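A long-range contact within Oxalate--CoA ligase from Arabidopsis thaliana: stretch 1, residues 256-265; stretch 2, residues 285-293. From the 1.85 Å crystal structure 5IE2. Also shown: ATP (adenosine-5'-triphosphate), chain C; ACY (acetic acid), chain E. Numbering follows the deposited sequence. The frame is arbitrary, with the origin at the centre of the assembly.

Stretch 1 256-265: WYTAVPTIHQ
Stretch 2, residues 285-293: IRSCSASLA

Two neighbouring parallel strands form the backbone ladder of this contact, the strand running through Thr258 and Ala259 and the one running through Ile285 and Arg286; their axes approach to 4.8 Å and run 15° apart. Thr258 pairs with Arg286 (CA-CA 4.4 Å) and Ala259 with Ser287 (CA-CA 5.2 Å), all in extended conformation (phi/psi -130/143 and -156/173 for Thr258 and Ala259, -111/146 and -129/142 for Arg286 and Ser287). Arg286 is the centre of the ladder: its N donates to Tyr257 O (2.8 Å, 163°), and its O accepts from Ala259 N (3.1 Å, 151°). The next rung is longer and more bent, Cys288 N to Ala259 O at 3.3 Å and 145°. CA-H...O contacts fill in between, from Thr258 CA to Arg286 O (3.4 Å), from Ser287 CA to Ala259 O (3.2 Å) and from Val260 CA to Cys288 O (3.5 Å).

Thr258 and Arg286 send their side chains to the same face of the sheet. Arg286 is extended through chi3 (chi1 to chi3 all t), with chi4 at -102°, which carries its guanidinium alongside Thr258; with Thr258 chi1 at t, Arg286 NH1 donates to Thr258 OG1 at 3.1 Å, the hydroxyl lying at the guanidinium edge. Arg286 NE and NH1 and Thr258 OG1 also have hydrogen-bond partners elsewhere in the structure, so these polar groups are buried without being left unpaired.

Tyr257, Ala259, Ile285 and Ser287 point to the other face, where the helix that starts at Pro261 packs. Its axis makes 134° with the stretch 2 strand and comes within 9.4 Å. Val260 (-94/160) is the N-cap residue, and its O accepts from His264 N at 3.0 Å. One turn into the helix, His264 (chi1 m, chi2 -55°) points toward stretch 2 and uses both ring nitrogens: NE2 donates to Arg286 O (2.9 Å, 139°), near the ring plane, while ND1 bonds Tyr257 OH (3.0 Å). Arg286 O thus accepts two hydrogen bonds. Beside it, Ile285 (chi1 m, chi2 t) packs its CG1 3.6 Å from Tyr257 CE2 as an apolar contact, and its CG2 also lies 3.4 Å from His264 CE1. Tyr257 takes chi1 p and chi2 99°, bringing its ring end nearer to stretch 2. Ala259 and Ser287 (chi1 t) put small side chains on this face.

Pro261, ring C-gamma exo and phi/psi -53/-38, lacks an N-H, which costs nothing in the first turn, where amides have no helical carbonyl to bond to. It points toward the loop of stretch 2, its CG 3.3 Å from Ala290 O, 3.4 Å from Ser291 O and 4.3 Å from Leu292 CD1 (chi1 t, chi2 p); its CD lies 4.2 Å from Ala290 CB. Ser289 turns the chain with positive phi (93/-23); its OG (chi1 m) donates to O of the bound acetic acid, probably from the crystallisation liquor, at a very short 2.4 Å and lies 3.7 Å from Val260 CG1. Ser289 N approaches ATP N7, and Ser291 N approaches ATP N1, each at 3.2 Å. The two stretches together bury 576 Å².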

ATOM      1  N   TRP A 256      -0.039 -16.777   2.462  1.00 14.95           N
ATOM      2  CA  TRP A 256       0.826 -15.597   2.706  1.00 14.81           C
ATOM      3  C   TRP A 256      -0.068 -14.439   3.144  1.00 16.99           C
ATOM      4  O   TRP A 256      -1.312 -14.518   2.983  1.00 16.69           O
ATOM      5  CB  TRP A 256       1.604 -15.238   1.400  1.00 12.74           C
ATOM      6  CG  TRP A 256       0.728 -14.737   0.305  1.00 13.66           C
ATOM      7  CD1 TRP A 256      -0.181 -15.480  -0.432  1.00 15.19           C
ATOM      8  CD2 TRP A 256       0.636 -13.386  -0.182  1.00 13.40           C
ATOM      9  NE1 TRP A 256      -0.804 -14.670  -1.359  1.00 14.96           N
ATOM     10  CE2 TRP A 256      -0.292 -13.392  -1.263  1.00 17.07           C
ATOM     11  CE3 TRP A 256       1.317 -12.183   0.142  1.00 14.31           C
ATOM     12  CZ2 TRP A 256      -0.598 -12.219  -2.023  1.00 17.47           C
ATOM     13  CZ3 TRP A 256       1.029 -11.003  -0.618  1.00 17.51           C
ATOM     14  CH2 TRP A 256       0.050 -11.028  -1.667  1.00 18.38           C
ATOM     15  N   TYR A 257       0.536 -13.331   3.621  1.00 15.24           N
ATOM     16  CA  TYR A 257      -0.181 -12.064   3.699  1.00 14.34           C
ATOM     17  C   TYR A 257       0.850 -10.924   3.602  1.00 13.84           C
ATOM     18  O   TYR A 257       2.071 -11.151   3.735  1.00 15.28           O
ATOM     19  CB  TYR A 257      -1.055 -11.914   5.001  1.00 14.92           C
ATOM     20  CG  TYR A 257      -0.308 -11.601   6.286  1.00 15.38           C
ATOM     21  CD1 TYR A 257      -0.224 -10.287   6.782  1.00 16.39           C
ATOM     22  CD2 TYR A 257       0.297 -12.618   7.021  1.00 16.96           C
ATOM     23  CE1 TYR A 257       0.452  -9.992   7.963  1.00 16.09           C
ATOM     24  CE2 TYR A 257       0.963 -12.352   8.198  1.00 15.92           C
ATOM     25  CZ  TYR A 257       1.030 -11.026   8.681  1.00 16.84           C
ATOM     26  OH  TYR A 257       1.700 -10.748   9.847  1.00 18.20           O
ATOM     27  N   THR A 258       0.328  -9.740   3.354  1.00 14.41           N
ATOM     28  CA  THR A 258       1.176  -8.551   3.293  1.00 13.72           C
ATOM     29  C   THR A 258       0.554  -7.484   4.174  1.00 16.28           C
ATOM     30  O   THR A 258      -0.706  -7.347   4.239  1.00 17.90           O
ATOM     31  CB  THR A 258       1.341  -8.064   1.822  1.00 15.40           C
ATOM     32  OG1 THR A 258       2.245  -6.957   1.792  1.00 17.16           O
ATOM     33  CG2 THR A 258      -0.010  -7.615   1.216  1.00 17.26           C
ATOM     34  N   ALA A 259       1.404  -6.714   4.866  1.00 16.26           N
ATOM     35  CA  ALA A 259       0.882  -5.674   5.730  1.00 15.85           C
ATOM     36  C   ALA A 259       1.950  -4.631   5.914  1.00 16.86           C
ATOM     37  O   ALA A 259       3.098  -4.816   5.480  1.00 16.01           O
ATOM     38  CB  ALA A 259       0.432  -6.236   7.087  1.00 15.01           C
ATOM     39  N   VAL A 260       1.586  -3.541   6.552  1.00 15.87           N
ATOM     40  CA  VAL A 260       2.584  -2.509   6.917  1.00 16.62           C
ATOM     41  C   VAL A 260       3.091  -2.777   8.364  1.00 19.63           C
ATOM     42  O   VAL A 260       2.403  -3.457   9.158  1.00 18.36           O
ATOM     43  CB  VAL A 260       1.977  -1.093   6.811  1.00 16.34           C
ATOM     44  CG1 VAL A 260       1.461  -0.855   5.354  1.00 20.52           C
ATOM     45  CG2 VAL A 260       0.807  -0.933   7.847  1.00 17.57           C
ATOM     46  N   PRO A 261       4.255  -2.233   8.737  1.00 19.07           N
ATOM     47  CA  PRO A 261       4.776  -2.540  10.083  1.00 18.51           C
ATOM     48  C   PRO A 261       3.787  -2.272  11.245  1.00 19.49           C
ATOM     49  O   PRO A 261       3.751  -3.079  12.174  1.00 19.98           O
ATOM     50  CB  PRO A 261       5.987  -1.617  10.207  1.00 17.41           C
ATOM     51  CG  PRO A 261       6.539  -1.598   8.756  1.00 17.02           C
ATOM     52  CD  PRO A 261       5.248  -1.508   7.907  1.00 16.19           C
ATOM     53  N   THR A 262       2.980  -1.216  11.208  1.00 19.67           N
ATOM     54  CA  THR A 262       2.094  -0.986  12.363  1.00 19.52           C
ATOM     55  C   THR A 262       1.029  -2.110  12.491  1.00 20.50           C
ATOM     56  O   THR A 262       0.639  -2.512  13.612  1.00 19.45           O
ATOM     57  CB  THR A 262       1.413   0.371  12.304  1.00 19.99           C
ATOM     58  OG1 THR A 262       0.696   0.491  11.069  1.00 22.37           O
ATOM     59  CG2 THR A 262       2.487   1.510  12.408  1.00 22.83           C
ATOM     60  N   ILE A 263       0.593  -2.644  11.346  1.00 17.74           N
ATOM     61  CA  ILE A 263      -0.352  -3.756  11.401  1.00 21.66           C
ATOM     62  C   ILE A 263       0.338  -5.047  11.865  1.00 21.29           C
ATOM     63  O   ILE A 263      -0.221  -5.790  12.711  1.00 21.04           O
ATOM     64  CB  ILE A 263      -1.048  -3.953  10.020  1.00 17.31           C
ATOM     65  CG1 ILE A 263      -1.972  -2.778   9.707  1.00 22.25           C
ATOM     66  CG2 ILE A 263      -1.815  -5.289   9.968  1.00 16.78           C
ATOM     67  CD1 ILE A 263      -3.164  -2.627  10.703  1.00 34.06           C
ATOM     68  N   HIS A 264       1.544  -5.327  11.359  1.00 17.98           N
ATOM     69  CA  HIS A 264       2.301  -6.467  11.878  1.00 17.15           C
ATOM     70  C   HIS A 264       2.466  -6.362  13.423  1.00 20.58           C
ATOM     71  O   HIS A 264       2.377  -7.363  14.129  1.00 19.84           O
ATOM     72  CB  HIS A 264       3.698  -6.563  11.244  1.00 18.61           C
ATOM     73  CG  HIS A 264       3.672  -6.998   9.816  1.00 17.72           C
ATOM     74  ND1 HIS A 264       3.053  -8.162   9.412  1.00 17.31           N
ATOM     75  CD2 HIS A 264       4.167  -6.421   8.693  1.00 17.23           C
ATOM     76  CE1 HIS A 264       3.207  -8.303   8.102  1.00 17.47           C
ATOM     77  NE2 HIS A 264       3.884  -7.263   7.642  1.00 16.69           N
ATOM     78  N   GLN A 265       2.715  -5.155  13.928  1.00 18.59           N
ATOM     79  CA  GLN A 265       2.859  -4.983  15.402  1.00 21.34           C
ATOM     80  C   GLN A 265       1.558  -5.309  16.131  1.00 22.34           C
ATOM     81  O   GLN A 265       1.594  -5.936  17.219  1.00 22.80           O
ATOM     82  CB  GLN A 265       3.306  -3.565  15.748  1.00 21.62           C
ATOM     83  CG  GLN A 265       4.803  -3.329  15.409  1.00 26.66           C
ATOM     84  CD  GLN A 265       5.169  -1.859  15.441  1.00 28.73           C
ATOM     85  OE1 GLN A 265       4.717  -1.073  14.585  1.00 30.24           O
ATOM     86  NE2 GLN A 265       5.994  -1.457  16.443  1.00 25.93           N
ATOM     87  N   ILE A 285       5.673 -14.012   4.743  1.00 14.85           N
ATOM     88  CA  ILE A 285       4.920 -12.886   5.264  1.00 14.96           C
ATOM     89  C   ILE A 285       5.607 -11.669   4.669  1.00 16.60           C
ATOM     90  O   ILE A 285       6.816 -11.627   4.671  1.00 14.91           O
ATOM     91  CB  ILE A 285       4.946 -12.838   6.813  1.00 16.85           C
ATOM     92  CG1 ILE A 285       4.043 -13.971   7.371  1.00 17.94           C
ATOM     93  CG2 ILE A 285       4.447 -11.431   7.341  1.00 16.12           C
ATOM     94  CD1 ILE A 285       4.272 -14.162   8.929  1.00 18.96           C
ATOM     95  N   ARG A 286       4.831 -10.728   4.138  1.00 13.17           N
ATOM     96  CA  ARG A 286       5.435  -9.573   3.500  1.00 14.98           C
ATOM     97  C   ARG A 286       5.198  -8.282   4.294  1.00 13.86           C
ATOM     98  O   ARG A 286       4.135  -8.111   4.922  1.00 15.10           O
ATOM     99  CB  ARG A 286       4.872  -9.466   2.068  1.00 12.45           C
ATOM    100  CG  ARG A 286       5.461  -8.270   1.256  1.00 14.17           C
ATOM    101  CD  ARG A 286       4.786  -8.299  -0.122  1.00 16.03           C
ATOM    102  NE  ARG A 286       5.311  -7.241  -0.999  1.00 17.72           N
ATOM    103  CZ  ARG A 286       4.700  -6.085  -1.272  1.00 18.28           C
ATOM    104  NH1 ARG A 286       3.525  -5.736  -0.712  1.00 16.26           N
ATOM    105  NH2 ARG A 286       5.287  -5.246  -2.128  1.00 17.01           N
ATOM    106  N   SER A 287       6.200  -7.368   4.262  1.00 14.63           N
ATOM    107  CA  SER A 287       6.035  -6.060   4.867  1.00 14.98           C
ATOM    108  C   SER A 287       6.435  -4.988   3.855  1.00 15.95           C
ATOM    109  O   SER A 287       7.338  -5.223   3.101  1.00 15.95           O
ATOM    110  CB  SER A 287       6.908  -5.959   6.145  1.00 18.23           C
ATOM    111  OG  SER A 287       6.745  -4.693   6.810  1.00 16.40           O
ATOM    112  N   CYS A 288       5.727  -3.865   3.802  1.00 13.78           N
ATOM    113  CA  CYS A 288       6.062  -2.793   2.842  1.00 14.21           C
ATOM    114  C   CYS A 288       5.515  -1.484   3.384  1.00 18.07           C
ATOM    115  O   CYS A 288       4.765  -1.509   4.386  1.00 19.24           O
ATOM    116  CB  CYS A 288       5.492  -3.149   1.432  1.00 14.06           C
ATOM    117  SG  CYS A 288       6.113  -2.096   0.124  1.00 18.41           S
ATOM    118  N   SER A 289       5.912  -0.362   2.767  1.00 16.77           N
ATOM    119  CA  SER A 289       5.321   1.003   2.906  1.00 17.58           C
ATOM    120  C   SER A 289       5.987   1.874   3.968  1.00 22.36           C
ATOM    121  O   SER A 289       5.858   3.095   3.896  1.00 21.33           O
ATOM    122  CB  SER A 289       3.804   1.013   3.210  1.00 18.51           C
ATOM    123  OG  SER A 289       3.068   0.234   2.248  1.00 19.08           O
ATOM    124  N   ALA A 290       6.648   1.256   4.955  1.00 20.11           N
ATOM    125  CA  ALA A 290       7.394   1.995   5.976  1.00 19.22           C
ATOM    126  C   ALA A 290       8.449   1.036   6.470  1.00 20.05           C
ATOM    127  O   ALA A 290       8.230  -0.179   6.330  1.00 21.13           O
ATOM    128  CB  ALA A 290       6.454   2.433   7.148  1.00 18.10           C
ATOM    129  N   SER A 291       9.539   1.507   7.081  1.00 20.61           N
ATOM    130  CA  SER A 291      10.626   0.560   7.402  1.00 22.38           C
ATOM    131  C   SER A 291      10.197  -0.443   8.435  1.00 21.61           C
ATOM    132  O   SER A 291       9.516  -0.099   9.440  1.00 20.14           O
ATOM    133  CB  SER A 291      11.916   1.253   7.855  1.00 28.38           C
ATOM    134  OG  SER A 291      11.638   2.030   8.974  1.00 36.87           O
ATOM    135  N   LEU A 292      10.549  -1.700   8.184  1.00 20.76           N
ATOM    136  CA  LEU A 292      10.338  -2.795   9.149  1.00 19.99           C
ATOM    137  C   LEU A 292      11.600  -2.924  10.022  1.00 21.58           C
ATOM    138  O   LEU A 292      12.662  -3.313   9.531  1.00 18.39           O
ATOM    139  CB  LEU A 292      10.106  -4.151   8.452  1.00 19.74           C
ATOM    140  CG  LEU A 292       9.830  -5.364   9.356  1.00 21.61           C
ATOM    141  CD1 LEU A 292       8.472  -5.237  10.007  1.00 23.45           C
ATOM    142  CD2 LEU A 292       9.861  -6.686   8.564  1.00 22.00           C
ATOM    143  N   ALA A 293      11.506  -2.589  11.307  1.00 20.04           N
ATOM    144  CA  ALA A 293      12.679  -2.717  12.142  1.00 19.27           C
ATOM    145  C   ALA A 293      13.093  -4.185  12.199  1.00 19.61           C
ATOM    146  O   ALA A 293      12.220  -5.075  12.260  1.00 19.77           O
ATOM    147  CB  ALA A 293      12.387  -2.168  13.568  1.00 18.80           C
TER
HETATM  148  PG  ATP C 601       3.728  11.840   0.005  0.84 33.82           P
HETATM  149  O1G ATP C 601       4.867  12.524   0.762  0.78 36.87           O
HETATM  150  O2G ATP C 601       2.500  12.674  -0.090  0.82 33.98           O
HETATM  151  O3G ATP C 601       4.191  11.344  -1.363  0.91 32.63           O
HETATM  152  PB  ATP C 601       4.100   9.119   0.894  0.82 25.58           P
HETATM  153  O1B ATP C 601       3.963   8.456   2.247  1.00 24.38           O
HETATM  154  O2B ATP C 601       5.439   9.372   0.299  0.74 24.29           O
HETATM  155  O3B ATP C 601       3.256  10.525   0.850  1.00 32.72           O
HETATM  156  PA  ATP C 601       3.266   6.626  -0.454  1.00 23.36           P
HETATM  157  O1A ATP C 601       3.412   6.507  -1.965  1.00 23.00           O
HETATM  158  O2A ATP C 601       2.093   6.029   0.220  1.00 23.78           O
HETATM  159  O3A ATP C 601       3.202   8.204  -0.123  1.00 30.58           O
HETATM  160  O5' ATP C 601       4.638   6.162   0.227  1.00 19.43           O
HETATM  161  C5' ATP C 601       5.838   5.817  -0.509  1.00 18.85           C
HETATM  162  C4' ATP C 601       7.019   6.121   0.430  1.00 19.89           C
HETATM  163  O4' ATP C 601       7.000   5.185   1.524  1.00 19.06           O
HETATM  164  C3' ATP C 601       8.345   5.835  -0.204  1.00 19.46           C
HETATM  165  O3' ATP C 601       8.741   6.942  -1.011  1.00 20.78           O
HETATM  166  C2' ATP C 601       9.257   5.638   0.989  1.00 20.24           C
HETATM  167  O2' ATP C 601       9.541   6.916   1.579  1.00 22.70           O
HETATM  168  C1' ATP C 601       8.331   4.943   1.944  1.00 17.88           C
HETATM  169  N9  ATP C 601       8.528   3.473   1.964  1.00 16.30           N
HETATM  170  C8  ATP C 601       7.875   2.533   1.269  1.00 16.32           C
HETATM  171  N7  ATP C 601       8.358   1.300   1.614  1.00 15.32           N
HETATM  172  C5  ATP C 601       9.323   1.502   2.569  1.00 16.70           C
HETATM  173  C6  ATP C 601      10.212   0.631   3.371  1.00 17.63           C
HETATM  174  N6  ATP C 601      10.123  -0.736   3.254  1.00 16.26           N
HETATM  175  N1  ATP C 601      11.044   1.248   4.242  1.00 19.81           N
HETATM  176  C2  ATP C 601      11.085   2.593   4.382  1.00 21.74           C
HETATM  177  N3  ATP C 601      10.307   3.454   3.677  1.00 19.96           N
HETATM  178  C4  ATP C 601       9.422   2.929   2.781  1.00 16.67           C
HETATM  179  C   ACY E 603       3.355   1.515  -0.898  1.00 23.69           C
HETATM  180  O   ACY E 603       3.399   0.473  -0.146  1.00 24.14           O
HETATM  181  OXT ACY E 603       3.208   1.481  -2.156  1.00 22.33           O
HETATM  182  CH3 ACY E 603       3.544   2.865  -0.258  1.00 20.30           C